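Local coordinates for protein serine acetyltransferase (Entamoeba histolytica, PDB 3Q1X) that binds L-serine and probably transfers an acetyl group to its hydroxyl, a step of cysteine biosynthesis, at residues A[136-141]-A[152-157]. Numbering follows the deposited sequence.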
ATOM      1  N   TYR A 136       5.299   6.657 -14.064  1.00 16.45           N
ATOM      2  CA  TYR A 136       4.377   7.708 -14.498  1.00 16.50           C
ATOM      3  C   TYR A 136       4.819   8.424 -15.787  1.00 16.10           C
ATOM      4  O   TYR A 136       3.997   8.698 -16.671  1.00 16.16           O
ATOM      5  CB  TYR A 136       4.130   8.768 -13.411  1.00 16.40           C
ATOM      6  CG  TYR A 136       3.702  10.083 -14.036  1.00 16.84           C
ATOM      7  CD1 TYR A 136       2.390  10.274 -14.488  1.00 15.61           C
ATOM      8  CD2 TYR A 136       4.634  11.103 -14.262  1.00 17.95           C
ATOM      9  CE1 TYR A 136       2.015  11.471 -15.123  1.00 16.13           C
ATOM     10  CE2 TYR A 136       4.267  12.292 -14.898  1.00 17.75           C
ATOM     11  CZ  TYR A 136       2.963  12.466 -15.323  1.00 17.57           C
ATOM     12  OH  TYR A 136       2.610  13.642 -15.953  1.00 18.89           O
ATOM     13  N   ARG A 137       6.108   8.733 -15.890  1.00 16.38           N
ATOM     14  CA  ARG A 137       6.559   9.542 -17.013  1.00 16.61           C
ATOM     15  C   ARG A 137       6.406   8.787 -18.331  1.00 16.82           C
ATOM     16  O   ARG A 137       6.141   9.388 -19.386  1.00 17.44           O
ATOM     17  CB  ARG A 137       7.975  10.077 -16.776  1.00 17.06           C
ATOM     18  CG  ARG A 137       7.990  11.112 -15.639  1.00 18.21           C
ATOM     19  CD  ARG A 137       9.109  12.139 -15.771  1.00 18.00           C
ATOM     20  NE  ARG A 137       9.171  13.019 -14.599  1.00 18.05           N
ATOM     21  CZ  ARG A 137       8.386  14.078 -14.414  1.00 16.23           C
ATOM     22  NH1 ARG A 137       7.476  14.414 -15.333  1.00 16.34           N
ATOM     23  NH2 ARG A 137       8.520  14.811 -13.320  1.00 17.03           N
ATOM     24  N   ILE A 138       6.521   7.463 -18.261  1.00 16.64           N
ATOM     25  CA  ILE A 138       6.274   6.632 -19.437  1.00 17.78           C
ATOM     26  C   ILE A 138       4.772   6.439 -19.679  1.00 16.97           C
ATOM     27  O   ILE A 138       4.304   6.631 -20.802  1.00 17.00           O
ATOM     28  CB  ILE A 138       7.067   5.305 -19.386  1.00 17.85           C
ATOM     29  CG1 ILE A 138       8.534   5.551 -19.798  1.00 20.03           C
ATOM     30  CG2 ILE A 138       6.429   4.248 -20.285  1.00 19.17           C
ATOM     31  CD1 ILE A 138       9.399   6.236 -18.749  1.00 23.58           C
ATOM     32  N   ALA A 139       4.020   6.101 -18.626  1.00 16.63           N
ATOM     33  CA  ALA A 139       2.558   5.966 -18.720  1.00 17.12           C
ATOM     34  C   ALA A 139       1.880   7.205 -19.326  1.00 17.41           C
ATOM     35  O   ALA A 139       0.918   7.090 -20.104  1.00 17.59           O
ATOM     36  CB  ALA A 139       1.963   5.638 -17.361  1.00 16.54           C
ATOM     37  N   HIS A 140       2.378   8.388 -18.974  1.00 17.85           N
ATOM     38  CA  HIS A 140       1.857   9.634 -19.530  1.00 18.44           C
ATOM     39  C   HIS A 140       2.032   9.756 -21.049  1.00 18.59           C
ATOM     40  O   HIS A 140       1.149  10.295 -21.728  1.00 19.20           O
ATOM     41  CB  HIS A 140       2.441  10.858 -18.813  1.00 18.69           C
ATOM     42  CG  HIS A 140       1.828  12.153 -19.245  1.00 18.48           C
ATOM     43  ND1 HIS A 140       0.496  12.447 -19.055  1.00 18.85           N
ATOM     44  CD2 HIS A 140       2.363  13.223 -19.882  1.00 19.37           C
ATOM     45  CE1 HIS A 140       0.237  13.643 -19.550  1.00 19.35           C
ATOM     46  NE2 HIS A 140       1.354  14.139 -20.049  1.00 19.56           N
ATOM     47  N   VAL A 141       3.143   9.243 -21.588  1.00 18.28           N
ATOM     48  CA  VAL A 141       3.350   9.263 -23.055  1.00 18.22           C
ATOM     49  C   VAL A 141       2.291   8.412 -23.772  1.00 18.46           C
ATOM     50  O   VAL A 141       1.768   8.804 -24.820  1.00 18.25           O
ATOM     51  CB  VAL A 141       4.792   8.863 -23.464  1.00 18.43           C
ATOM     52  CG1 VAL A 141       4.969   8.952 -24.971  1.00 16.97           C
ATOM     53  CG2 VAL A 141       5.800   9.774 -22.794  1.00 18.04           C
ATOM     54  N   ARG A 152      -3.382   3.057 -17.631  1.00 16.05           N
ATOM     55  CA  ARG A 152      -3.982   2.978 -16.303  1.00 16.23           C
ATOM     56  C   ARG A 152      -3.554   1.718 -15.542  1.00 16.16           C
ATOM     57  O   ARG A 152      -3.267   1.793 -14.345  1.00 16.37           O
ATOM     58  CB  ARG A 152      -5.509   3.083 -16.362  1.00 15.68           C
ATOM     59  CG  ARG A 152      -6.174   2.929 -14.993  1.00 16.99           C
ATOM     60  CD  ARG A 152      -5.860   4.082 -14.027  1.00 16.67           C
ATOM     61  NE  ARG A 152      -6.556   3.925 -12.744  1.00 17.71           N
ATOM     62  CZ  ARG A 152      -7.802   4.329 -12.491  1.00 18.13           C
ATOM     63  NH1 ARG A 152      -8.529   4.940 -13.424  1.00 18.02           N
ATOM     64  NH2 ARG A 152      -8.328   4.119 -11.294  1.00 20.16           N
ATOM     65  N   GLU A 153      -3.495   0.573 -16.235  1.00 16.75           N
ATOM     66  CA  GLU A 153      -3.072  -0.689 -15.618  1.00 17.13           C
ATOM     67  C   GLU A 153      -1.647  -0.586 -15.080  1.00 16.58           C
ATOM     68  O   GLU A 153      -1.353  -1.023 -13.969  1.00 16.86           O
ATOM     69  CB  GLU A 153      -3.154  -1.845 -16.619  1.00 17.55           C
ATOM     70  CG  GLU A 153      -2.870  -3.214 -16.010  1.00 20.47           C
ATOM     71  CD  GLU A 153      -3.312  -4.350 -16.914  1.00 23.21           C
ATOM     72  OE1 GLU A 153      -2.947  -4.347 -18.110  1.00 27.40           O
ATOM     73  OE2 GLU A 153      -4.030  -5.239 -16.430  1.00 25.51           O
ATOM     74  N   MET A 154      -0.774   0.007 -15.889  1.00 16.64           N
ATOM     75  CA  MET A 154       0.608   0.248 -15.487  1.00 16.87           C
ATOM     76  C   MET A 154       0.673   1.059 -14.195  1.00 16.37           C
ATOM     77  O   MET A 154       1.399   0.705 -13.262  1.00 17.33           O
ATOM     78  CB  MET A 154       1.347   0.983 -16.602  1.00 16.99           C
ATOM     79  CG  MET A 154       2.855   0.999 -16.442  1.00 19.85           C
ATOM     80  SD  MET A 154       3.690   2.072 -17.637  1.00 24.26           S
ATOM     81  CE  MET A 154       2.676   1.804 -19.058  1.00 19.19           C
ATOM     82  N   MET A 155      -0.106   2.137 -14.128  1.00 16.33           N
ATOM     83  CA  MET A 155      -0.115   2.964 -12.918  1.00 16.07           C
ATOM     84  C   MET A 155      -0.779   2.287 -11.710  1.00 15.61           C
ATOM     85  O   MET A 155      -0.459   2.609 -10.558  1.00 14.88           O
ATOM     86  CB  MET A 155      -0.751   4.327 -13.184  1.00 15.97           C
ATOM     87  CG  MET A 155       0.025   5.201 -14.145  1.00 16.84           C
ATOM     88  SD  MET A 155       1.787   5.261 -13.838  1.00 17.46           S
ATOM     89  CE  MET A 155       1.838   6.151 -12.278  1.00 17.32           C
ATOM     90  N   GLU A 156      -1.672   1.331 -11.958  1.00 15.88           N
ATOM     91  CA  GLU A 156      -2.211   0.515 -10.866  1.00 16.03           C
ATOM     92  C   GLU A 156      -1.166  -0.447 -10.267  1.00 16.49           C
ATOM     93  O   GLU A 156      -1.236  -0.799  -9.074  1.00 16.93           O
ATOM     94  CB  GLU A 156      -3.474  -0.234 -11.298  1.00 15.83           C
ATOM     95  CG  GLU A 156      -4.721   0.656 -11.430  1.00 16.78           C
ATOM     96  CD  GLU A 156      -5.026   1.492 -10.202  1.00 16.31           C
ATOM     97  OE1 GLU A 156      -4.737   1.062  -9.065  1.00 16.61           O
ATOM     98  OE2 GLU A 156      -5.576   2.594 -10.386  1.00 17.43           O
ATOM     99  N   SER A 157      -0.190  -0.857 -11.078  1.00 17.04           N
ATOM    100  CA  SER A 157       0.990  -1.554 -10.547  1.00 17.45           C
ATOM    101  C   SER A 157       1.777  -0.654  -9.587  1.00 17.02           C
ATOM    102  O   SER A 157       2.143  -1.067  -8.486  1.00 17.14           O
ATOM    103  CB  SER A 157       1.896  -2.066 -11.663  1.00 17.56           C
ATOM    104  OG  SER A 157       1.283  -3.118 -12.382  1.00 19.92           O
TER
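Ala139 points its methyl group toward helix 150-162, where it meets the sulfurs of Met154 and Met155, and the two thioethers fill the space between the helices that carry these residues. The helices run nearly antiparallel, at 168°, with segment axes 9.5 Å apart. Packing is tightest around Met155: its SD lies 3.5 Å from Ala139 CB and 3.6 Å from Tyr136 CA. A small alanine suits this place because its short side chain lets the sulfur come up to the backbone of Tyr136, one turn earlier. The Met155 chain bends at chi2 (-45°) and again at chi3, and its CE ends 3.7 Å from Tyr136 CB. Thus tyrosine offers its CA and CB here; its ring leads off with CG anti to the backbone N, and its hydroxyl bonds to Ala170 O.

Met154 makes the looser half. Its chain runs extended as far as SD, which stays 4.0 Å from Ala139 CB and comes no nearer than 4.4 Å to Ile138 CG2. No hydrogen bond crosses between the segments, because the groups that meet are aliphatic carbons and thioethers; an unbranched methionine suits the place by bending to follow the neighbouring helix. On the far side of helix 150-162 the character is polar: Arg152 NE donates to Glu156 OE2 at 2.9 Å, one turn on, and NH2 adds a longer bond to the same oxygen. Arg152 and Glu156 pack on a second subunit, and Glu153, farther round the helix, forms a salt bridge with Arg125 of that subunit.

All five touching residues are buried. Ile138 continues onto helices 36-45 and 82-113, while Met155 also packs on Pro168, so this antiparallel pair joins the helical part of the chain to the start of the left-handed beta-helix.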